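Local coordinates for cyclopropane mycolic acid synthase 1 (Mycobacterium tuberculosis, PDB 1KPH), which converts a double bond at the distal position of an alpha mycolic acid into a cyclopropane ring, taking the methylene group from S-adenosyl-L-methionine, at residues G137-E140 with H141-H144; D21-R24 with L25-D28; L205-I208 with P209-Q212. All coordinates share one frame; numbering follows the deposited sequence.

Contacts 1 and 3 are neighbours, their centres about 11 Å apart, and both touch didecyl-dimethyl-ammonium. They are joined directly: His144 NE2 makes a probable hydrogen bond to Leu205 O at 2.8 Å, and Phe139 CD2 packs on Pro206 CG at 3.7 Å. Contact 1 also reaches S-adenosyl-L-homocysteine, and its Gly137 and His141 touch both molecules. Contact 2, at residues 21-28, lies apart, its centre about 22 Å from that of contact 1 and about 30 Å from that of contact 3. Its Leu27 and Phe26 side chains end about 7 Å, nearest atoms, from S-adenosyl-L-homocysteine and didecyl-dimethyl-ammonium respectively, without touching them.

Contact 1 of 3, residues G137-E140 with H141-H144; sequences GAFE and HFGH. With SAH (S-adenosyl-L-homocysteine), chain F; 10A (didecyl-dimethyl-ammonium), chain G.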
loop_
_atom_site.group_PDB
_atom_site.type_symbol
_atom_site.label_atom_id
_atom_site.label_comp_id
_atom_site.label_asym_id
_atom_site.label_seq_id
_atom_site.Cartn_x
_atom_site.Cartn_y
_atom_site.Cartn_z
ATOM N N GLY A 137 -1.317 -1.582 -0.196
ATOM C CA GLY A 137 -1.421 -0.343 -0.943
ATOM C C GLY A 137 -0.774 -0.307 -2.312
ATOM O O GLY A 137 -0.380 0.760 -2.773
ATOM N N ALA A 138 -0.654 -1.458 -2.966
ATOM C CA ALA A 138 -0.064 -1.505 -4.302
ATOM C C ALA A 138 -1.163 -1.804 -5.321
ATOM O O ALA A 138 -1.117 -1.348 -6.467
ATOM C CB ALA A 138 1.018 -2.579 -4.366
ATOM N N PHE A 139 -2.155 -2.566 -4.877
ATOM C CA PHE A 139 -3.284 -2.953 -5.709
ATOM C C PHE A 139 -3.881 -1.754 -6.450
ATOM O O PHE A 139 -4.154 -1.825 -7.648
ATOM C CB PHE A 139 -4.356 -3.609 -4.831
ATOM C CG PHE A 139 -5.292 -4.517 -5.581
ATOM C CD1 PHE A 139 -4.817 -5.678 -6.188
ATOM C CD2 PHE A 139 -6.651 -4.226 -5.663
ATOM C CE1 PHE A 139 -5.680 -6.538 -6.864
ATOM C CE2 PHE A 139 -7.524 -5.081 -6.337
ATOM C CZ PHE A 139 -7.035 -6.241 -6.939
ATOM N N GLU A 140 -4.077 -0.656 -5.729
ATOM C CA GLU A 140 -4.656 0.555 -6.302
ATOM C C GLU A 140 -3.923 1.070 -7.545
ATOM O O GLU A 140 -4.424 1.952 -8.250
ATOM C CB GLU A 140 -4.710 1.656 -5.238
ATOM C CG GLU A 140 -5.473 1.250 -3.972
ATOM C CD GLU A 140 -4.591 0.586 -2.923
ATOM O OE1 GLU A 140 -3.685 -0.197 -3.293
ATOM O OE2 GLU A 140 -4.811 0.838 -1.717
ATOM N N HIS A 141 -2.744 0.519 -7.815
ATOM C CA HIS A 141 -1.949 0.929 -8.972
ATOM C C HIS A 141 -2.032 -0.066 -10.128
ATOM O O HIS A 141 -1.605 0.237 -11.244
ATOM C CB HIS A 141 -0.479 1.084 -8.575
ATOM C CG HIS A 141 -0.184 2.323 -7.791
ATOM N ND1 HIS A 141 -0.236 3.583 -8.345
ATOM C CD2 HIS A 141 0.181 2.496 -6.497
ATOM C CE1 HIS A 141 0.085 4.479 -7.429
ATOM N NE2 HIS A 141 0.343 3.845 -6.299
ATOM N N PHE A 142 -2.574 -1.249 -9.857
ATOM C CA PHE A 142 -2.670 -2.298 -10.868
ATOM C C PHE A 142 -3.660 -2.001 -11.993
ATOM O O PHE A 142 -3.371 -2.265 -13.163
ATOM C CB PHE A 142 -3.050 -3.639 -10.214
ATOM C CG PHE A 142 -2.055 -4.139 -9.188
ATOM C CD1 PHE A 142 -0.867 -3.455 -8.937
ATOM C CD2 PHE A 142 -2.310 -5.311 -8.482
ATOM C CE1 PHE A 142 0.052 -3.935 -8.001
ATOM C CE2 PHE A 142 -1.399 -5.797 -7.544
ATOM C CZ PHE A 142 -0.216 -5.107 -7.306
ATOM N N GLY A 143 -4.820 -1.457 -11.637
ATOM C CA GLY A 143 -5.840 -1.168 -12.627
ATOM C C GLY A 143 -6.795 -2.348 -12.721
ATOM O O GLY A 143 -6.356 -3.500 -12.719
ATOM N N HIS A 144 -8.097 -2.071 -12.794
ATOM C CA HIS A 144 -9.111 -3.124 -12.887
ATOM C C HIS A 144 -8.770 -4.157 -13.962
ATOM O O HIS A 144 -9.041 -5.349 -13.805
ATOM C CB HIS A 144 -10.484 -2.524 -13.218
ATOM C CG HIS A 144 -11.071 -1.682 -12.126
ATOM N ND1 HIS A 144 -12.334 -1.135 -12.211
ATOM C CD2 HIS A 144 -10.576 -1.296 -10.926
ATOM C CE1 HIS A 144 -12.592 -0.451 -11.110
ATOM N NE2 HIS A 144 -11.541 -0.532 -10.315
HETATM N N SAH F . 3.630 -1.414 0.645
HETATM C CA SAH F . 4.389 -0.218 1.007
HETATM C CB SAH F . 4.324 0.851 -0.104
HETATM C CG SAH F . 2.945 1.226 -0.691
HETATM C C SAH F . 3.875 0.385 2.326
HETATM O OXT SAH F . 4.531 1.299 2.858
HETATM C "C5'" SAH F . 2.683 1.538 -3.473
HETATM C "C4'" SAH F . 3.832 0.598 -3.813
HETATM O "O4'" SAH F . 3.446 -0.462 -4.729
HETATM C "C3'" SAH F . 5.019 1.313 -4.455
HETATM O "O3'" SAH F . 6.245 0.825 -3.850
HETATM C "C2'" SAH F . 4.912 0.940 -5.913
HETATM O "O2'" SAH F . 6.168 1.021 -6.589
HETATM C "C1'" SAH F . 4.367 -0.446 -5.848
HETATM N N9 SAH F . 3.708 -0.878 -7.085
HETATM C C8 SAH F . 2.739 -0.284 -7.835
HETATM N N7 SAH F . 2.343 -0.918 -8.894
HETATM C C5 SAH F . 3.132 -2.067 -8.851
HETATM C C6 SAH F . 3.256 -3.316 -9.753
HETATM N N6 SAH F . 2.518 -3.497 -10.860
HETATM N N1 SAH F . 4.175 -4.263 -9.372
HETATM C C2 SAH F . 4.916 -4.068 -8.247
HETATM N N3 SAH F . 4.895 -3.024 -7.383
HETATM C C4 SAH F . 3.973 -2.054 -7.750
HETATM C C1 10A G . -10.751 6.845 -7.806
HETATM C C2 10A G . -9.274 6.809 -8.213
HETATM C C3 10A G . -8.420 6.291 -7.050
HETATM C C4 10A G . -6.909 6.221 -7.312
HETATM C C5 10A G . -6.252 5.689 -6.030
HETATM C C6 10A G . -4.718 5.603 -6.053
HETATM C C7 10A G . -4.330 5.097 -4.655
HETATM C C8 10A G . -2.827 5.076 -4.365
HETATM C C9 10A G . -2.632 4.612 -2.905
HETATM C C10 10A G . -1.171 4.775 -2.488
HETATM N N1 10A G . -0.706 4.612 -1.031
HETATM C C11 10A G . 0.771 4.949 -1.024
HETATM C C12 10A G . -0.824 3.181 -0.571
HETATM C C13 10A G . -1.439 5.454 0.025
HETATM C C14 10A G . -1.550 7.008 -0.062
HETATM C C15 10A G . -2.602 7.678 0.855
HETATM C C16 10A G . -4.097 7.335 0.662
HETATM C C17 10A G . -4.668 7.798 -0.693
HETATM C C18 10A G . -6.159 7.478 -0.856
HETATM C C19 10A G . -6.666 7.974 -2.218
HETATM C C20 10A G . -8.172 7.690 -2.336
HETATM C C21 10A G . -8.738 8.203 -3.662
HETATM C C22 10A G . -10.238 7.910 -3.697
HETATM O O HOH W 1 -6.398 -0.546 -9.180
#
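Phe139 O is gripped twice: Phe142 N donates to it at 2.8 Å, from above the carbonyl plane, and a water donates to it as well. The same water accepts from Gly143 N, bridging two backbone positions that do not bond directly. The turn this closes carries Phe142 back under Phe139. Phe139 CA sits 3.7 Å from the centroid of the Phe142 ring and only 9° off its normal, a CH-pi contact over the middle of the face. The Phe139 side chain itself swings off to one side, CG anti to the backbone N (chi1 -157°), and the two side chains cross at about a right angle; Phe139 CD1 meets Phe142 CD2 at 3.4 Å, with the ring planes 66° apart. Beyond, Phe139 stacks on Tyr147. This turn follows strand 132-136 of the Rossmann-like methyltransferase sheet, where the chain passes the bound S-adenosyl-L-homocysteine. Ala138 CB lies 3.2 Å from O4' of that molecule, and Phe142 turns its ring edge to the adenine, with N7 in the ring plane and C5 3.7 Å from Phe142 CE1. His141 CB approaches the same N7 at 3.5 Å, while its NE2, hydrogen-bonded to Tyr16, also lies close to a decyl chain of didecyl-dimethyl-ammonium. Glu140 CB touches that chain at C7, 3.5 Å away. A bend at the second torsion brings the Glu140 carboxylate back toward the bound carbonate, and OE2 accepts from Ile169 N. Gly137, at positive phi, presses its carbonyl O against both ligands, 3.3 Å from C12 of didecyl-dimethyl-ammonium.

Contact 2 of 3, residues D21-R24 with L25-D28; sequences DFFR and LFLD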
loop_
_atom_site.group_PDB
_atom_site.type_symbol
_atom_site.label_atom_id
_atom_site.label_comp_id
_atom_site.label_asym_id
_atom_site.label_seq_id
_atom_site.Cartn_x
_atom_site.Cartn_y
_atom_site.Cartn_z
ATOM N N ASP A 21 13.568 12.480 0.106
ATOM C CA ASP A 21 13.695 13.586 1.041
ATOM C C ASP A 21 12.351 14.261 1.269
ATOM O O ASP A 21 12.060 14.704 2.378
ATOM C CB ASP A 21 14.706 14.603 0.507
ATOM C CG ASP A 21 16.081 13.998 0.293
ATOM O OD1 ASP A 21 16.758 13.686 1.299
ATOM O OD2 ASP A 21 16.482 13.828 -0.880
ATOM N N PHE A 22 11.530 14.336 0.223
ATOM C CA PHE A 22 10.213 14.965 0.337
ATOM C C PHE A 22 9.227 14.103 1.126
ATOM O O PHE A 22 8.537 14.589 2.019
ATOM C CB PHE A 22 9.618 15.253 -1.046
ATOM C CG PHE A 22 8.299 15.979 -0.990
ATOM C CD1 PHE A 22 8.255 17.348 -0.765
ATOM C CD2 PHE A 22 7.099 15.282 -1.117
ATOM C CE1 PHE A 22 7.035 18.018 -0.663
ATOM C CE2 PHE A 22 5.873 15.942 -1.016
ATOM C CZ PHE A 22 5.844 17.311 -0.789
ATOM N N PHE A 23 9.149 12.822 0.788
ATOM C CA PHE A 23 8.236 11.936 1.492
ATOM C C PHE A 23 8.605 11.849 2.959
ATOM O O PHE A 23 7.733 11.731 3.815
ATOM C CB PHE A 23 8.239 10.544 0.859
ATOM C CG PHE A 23 7.545 10.493 -0.467
ATOM C CD1 PHE A 23 8.274 10.452 -1.651
ATOM C CD2 PHE A 23 6.154 10.516 -0.533
ATOM C CE1 PHE A 23 7.628 10.433 -2.881
ATOM C CE2 PHE A 23 5.496 10.499 -1.757
ATOM C CZ PHE A 23 6.236 10.458 -2.935
ATOM N N ARG A 24 9.901 11.931 3.240
ATOM C CA ARG A 24 10.389 11.874 4.609
ATOM C C ARG A 24 9.850 13.013 5.454
ATOM O O ARG A 24 9.899 12.942 6.679
ATOM C CB ARG A 24 11.920 11.904 4.636
ATOM C CG ARG A 24 12.568 10.546 4.445
ATOM C CD ARG A 24 14.082 10.638 4.531
ATOM N NE ARG A 24 14.676 9.321 4.716
ATOM C CZ ARG A 24 14.693 8.663 5.872
ATOM N NH1 ARG A 24 14.159 9.201 6.960
ATOM N NH2 ARG A 24 15.232 7.456 5.934
ATOM N N LEU A 25 9.342 14.063 4.810
ATOM C CA LEU A 25 8.793 15.196 5.555
ATOM C C LEU A 25 7.454 14.879 6.197
ATOM O O LEU A 25 7.032 15.573 7.121
ATOM C CB LEU A 25 8.612 16.438 4.669
ATOM C CG LEU A 25 9.809 17.282 4.211
ATOM C CD1 LEU A 25 10.855 17.375 5.308
ATOM C CD2 LEU A 25 10.412 16.677 2.993
ATOM N N PHE A 26 6.766 13.844 5.721
ATOM C CA PHE A 26 5.484 13.533 6.333
ATOM C C PHE A 26 5.253 12.092 6.773
ATOM O O PHE A 26 4.395 11.847 7.613
ATOM C CB PHE A 26 4.329 14.038 5.446
ATOM C CG PHE A 26 4.151 13.291 4.154
ATOM C CD1 PHE A 26 3.395 12.118 4.106
ATOM C CD2 PHE A 26 4.680 13.793 2.968
ATOM C CE1 PHE A 26 3.166 11.462 2.888
ATOM C CE2 PHE A 26 4.455 13.144 1.748
ATOM C CZ PHE A 26 3.696 11.979 1.711
ATOM N N LEU A 27 6.020 11.146 6.236
ATOM C CA LEU A 27 5.873 9.738 6.631
ATOM C C LEU A 27 6.643 9.464 7.920
ATOM O O LEU A 27 7.538 10.225 8.287
ATOM C CB LEU A 27 6.413 8.810 5.544
ATOM C CG LEU A 27 5.744 8.858 4.171
ATOM C CD1 LEU A 27 6.421 7.847 3.254
ATOM C CD2 LEU A 27 4.257 8.560 4.313
ATOM N N ASP A 28 6.309 8.372 8.602
ATOM C CA ASP A 28 7.021 8.038 9.828
ATOM C C ASP A 28 8.399 7.519 9.419
ATOM O O ASP A 28 8.636 7.206 8.246
ATOM C CB ASP A 28 6.265 6.970 10.636
ATOM C CG ASP A 28 6.440 5.574 10.069
ATOM O OD1 ASP A 28 5.769 5.242 9.066
ATOM O OD2 ASP A 28 7.263 4.813 10.626
HETATM O O HOH W 2 7.656 12.933 8.750
#
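Phe23 and Phe26 lie side by side and point the same way, at the turn that follows a short helix near the N-terminus of this S-adenosylmethionine-dependent methyltransferase. Their planes stand 58° apart, an oblique pair: Phe26 CZ comes up to the edge of the Phe23 ring, near its plane, with CZ 3.6 Å from Phe23 CD2. Phe26 reaches this place because its CG is set between the backbone N and the carbonyl carbon (chi1 70°), which turns the ring back over the preceding turn. One face of it then lies beneath Phe23 O, offset toward the rim. Beyond the CE2 rim of Phe26, Phe22 crosses it at a slant, the two CE2 atoms 4.2 Å apart, and meets Tyr262 edge-to-face. Leu27 CD1 packs against Phe23 CB at 4.0 Å. Phe23 also meets the rings of His15, Tyr33 and Trp75, the last two of which probably bind S-adenosyl-L-methionine, as in relatives; Phe26 leans on Leu243 of helix 229-245. Phe23 O itself is shared by two amides, Leu27 N donating almost in line with the carbonyl and Phe26 N from above its plane, both at 3.0 Å. Just past them, a water donates to Arg24 O and, at 2.7 Å, to Leu27 O.

Contact 3 of 3, residues L205-I208 with P209-Q212; sequences LPSI and PMVQ. With 10A (didecyl-dimethyl-ammonium), chain G.
Pro206 and Val211 form the apolar centre, lying side by side and pointing the same way, with Pro206 CB 4.0 Å from Val211 CG2. That methyl sits anti to the carbonyl carbon, beside the backbone N, while CG1 takes the place anti to N (chi1 174°); CG2 is thereby the branch turned to the proline. Phe139 lies against both residues, and Leu166 and Phe283 extend the packing around Val211 into the central sheet. Met210 borders the proline more loosely: its SD is 4.4 Å from Pro206 CB, and the bend at chi3 folds CE back toward Ser207. Just before Pro206, Leu205 faces the lipid-like ligand, its CD1 3.4 Å from C22 of didecyl-dimethyl-ammonium. At the start of the helix, Ile208 CB and Pro209 CD are 3.3 Å apart, a short spacing set largely by the peptide bond that joins the two residues. Past Ile208 CG2, which approaches Gln212 CG, the contact turns polar. Gln212 N donates to Ile208 O at 2.9 Å and 171°, a nearly straight bond. Val211 N donates to Ser207 O at 3.2 Å. Ser207 OG, placed between the backbone N and the carbonyl carbon (chi1 72°), accepts from Met210 N at 3.1 Å and also lies against Met210 CB. Met210 N makes a further, weak bond to Ser207 O. Pro209, which has no amide hydrogen, stands in the first turn, and Ser207, its hydroxyl accepting from an amide of that turn, is a classical serine N-cap at the start of helix 208-217.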
loop_
_atom_site.group_PDB
_atom_site.type_symbol
_atom_site.label_atom_id
_atom_site.label_comp_id
_atom_site.label_asym_id
_atom_site.label_seq_id
_atom_site.Cartn_x
_atom_site.Cartn_y
_atom_site.Cartn_z
ATOM N N LEU A 205 -9.529 2.624 -7.986
ATOM C CA LEU A 205 -9.972 1.923 -6.787
ATOM C C LEU A 205 -10.900 0.763 -7.076
ATOM O O LEU A 205 -11.843 0.876 -7.858
ATOM C CB LEU A 205 -10.691 2.866 -5.824
ATOM C CG LEU A 205 -9.884 3.909 -5.059
ATOM C CD1 LEU A 205 -10.796 4.564 -4.044
ATOM C CD2 LEU A 205 -8.696 3.260 -4.362
ATOM N N PRO A 206 -10.645 -0.379 -6.433
ATOM C CA PRO A 206 -11.475 -1.565 -6.621
ATOM C C PRO A 206 -12.583 -1.549 -5.576
ATOM O O PRO A 206 -12.403 -1.007 -4.485
ATOM C CB PRO A 206 -10.494 -2.696 -6.371
ATOM C CG PRO A 206 -9.697 -2.142 -5.222
ATOM C CD PRO A 206 -9.439 -0.704 -5.651
ATOM N N SER A 207 -13.730 -2.119 -5.915
ATOM C CA SER A 207 -14.830 -2.203 -4.969
ATOM C C SER A 207 -14.551 -3.508 -4.239
ATOM O O SER A 207 -13.769 -4.328 -4.724
ATOM C CB SER A 207 -16.166 -2.312 -5.700
ATOM O OG SER A 207 -16.294 -3.592 -6.295
ATOM N N ILE A 208 -15.174 -3.710 -3.083
ATOM C CA ILE A 208 -14.963 -4.939 -2.332
ATOM C C ILE A 208 -15.424 -6.149 -3.157
ATOM O O ILE A 208 -14.707 -7.146 -3.266
ATOM C CB ILE A 208 -15.707 -4.894 -0.972
ATOM C CG1 ILE A 208 -15.020 -3.869 -0.052
ATOM C CG2 ILE A 208 -15.729 -6.278 -0.330
ATOM C CD1 ILE A 208 -15.687 -3.679 1.308
ATOM N N PRO A 209 -16.626 -6.079 -3.749
ATOM C CA PRO A 209 -17.083 -7.221 -4.546
ATOM C C PRO A 209 -16.114 -7.548 -5.678
ATOM O O PRO A 209 -15.970 -8.703 -6.064
ATOM C CB PRO A 209 -18.439 -6.756 -5.065
ATOM C CG PRO A 209 -18.937 -5.895 -3.941
ATOM C CD PRO A 209 -17.702 -5.084 -3.597
ATOM N N MET A 210 -15.446 -6.528 -6.207
ATOM C CA MET A 210 -14.504 -6.743 -7.294
ATOM C C MET A 210 -13.305 -7.564 -6.820
ATOM O O MET A 210 -12.805 -8.421 -7.550
ATOM C CB MET A 210 -14.034 -5.403 -7.859
ATOM C CG MET A 210 -13.429 -5.500 -9.247
ATOM S SD MET A 210 -12.901 -3.895 -9.861
ATOM C CE MET A 210 -14.440 -2.951 -9.745
ATOM N N VAL A 211 -12.847 -7.305 -5.597
ATOM C CA VAL A 211 -11.714 -8.043 -5.039
ATOM C C VAL A 211 -12.161 -9.469 -4.735
ATOM O O VAL A 211 -11.451 -10.431 -5.025
ATOM C CB VAL A 211 -11.197 -7.385 -3.736
ATOM C CG1 VAL A 211 -10.113 -8.249 -3.103
ATOM C CG2 VAL A 211 -10.660 -6.002 -4.041
ATOM N N GLN A 212 -13.345 -9.595 -4.148
ATOM C CA GLN A 212 -13.906 -10.899 -3.817
ATOM C C GLN A 212 -14.072 -11.755 -5.084
ATOM O O GLN A 212 -13.851 -12.967 -5.061
ATOM C CB GLN A 212 -15.263 -10.710 -3.129
ATOM C CG GLN A 212 -15.167 -10.095 -1.741
ATOM C CD GLN A 212 -14.941 -11.135 -0.665
ATOM O OE1 GLN A 212 -14.323 -12.169 -0.909
ATOM N NE2 GLN A 212 -15.435 -10.862 0.538
HETATM C C1 10A G . -10.751 6.845 -7.806
HETATM C C2 10A G . -9.274 6.809 -8.213
HETATM C C3 10A G . -8.420 6.291 -7.050
HETATM C C4 10A G . -6.909 6.221 -7.312
HETATM C C5 10A G . -6.252 5.689 -6.030
HETATM C C6 10A G . -4.718 5.603 -6.053
HETATM C C7 10A G . -4.330 5.097 -4.655
HETATM C C8 10A G . -2.827 5.076 -4.365
HETATM C C9 10A G . -2.632 4.612 -2.905
HETATM C C10 10A G . -1.171 4.775 -2.488
HETATM N N1 10A G . -0.706 4.612 -1.031
HETATM C C11 10A G . 0.771 4.949 -1.024
HETATM C C12 10A G . -0.824 3.181 -0.571
HETATM C C13 10A G . -1.439 5.454 0.025
HETATM C C14 10A G . -1.550 7.008 -0.062
HETATM C C15 10A G . -2.602 7.678 0.855
HETATM C C16 10A G . -4.097 7.335 0.662
HETATM C C17 10A G . -4.668 7.798 -0.693
HETATM C C18 10A G . -6.159 7.478 -0.856
HETATM C C19 10A G . -6.666 7.974 -2.218
HETATM C C20 10A G . -8.172 7.690 -2.336
HETATM C C21 10A G . -8.738 8.203 -3.662
HETATM C C22 10A G . -10.238 7.910 -3.697
#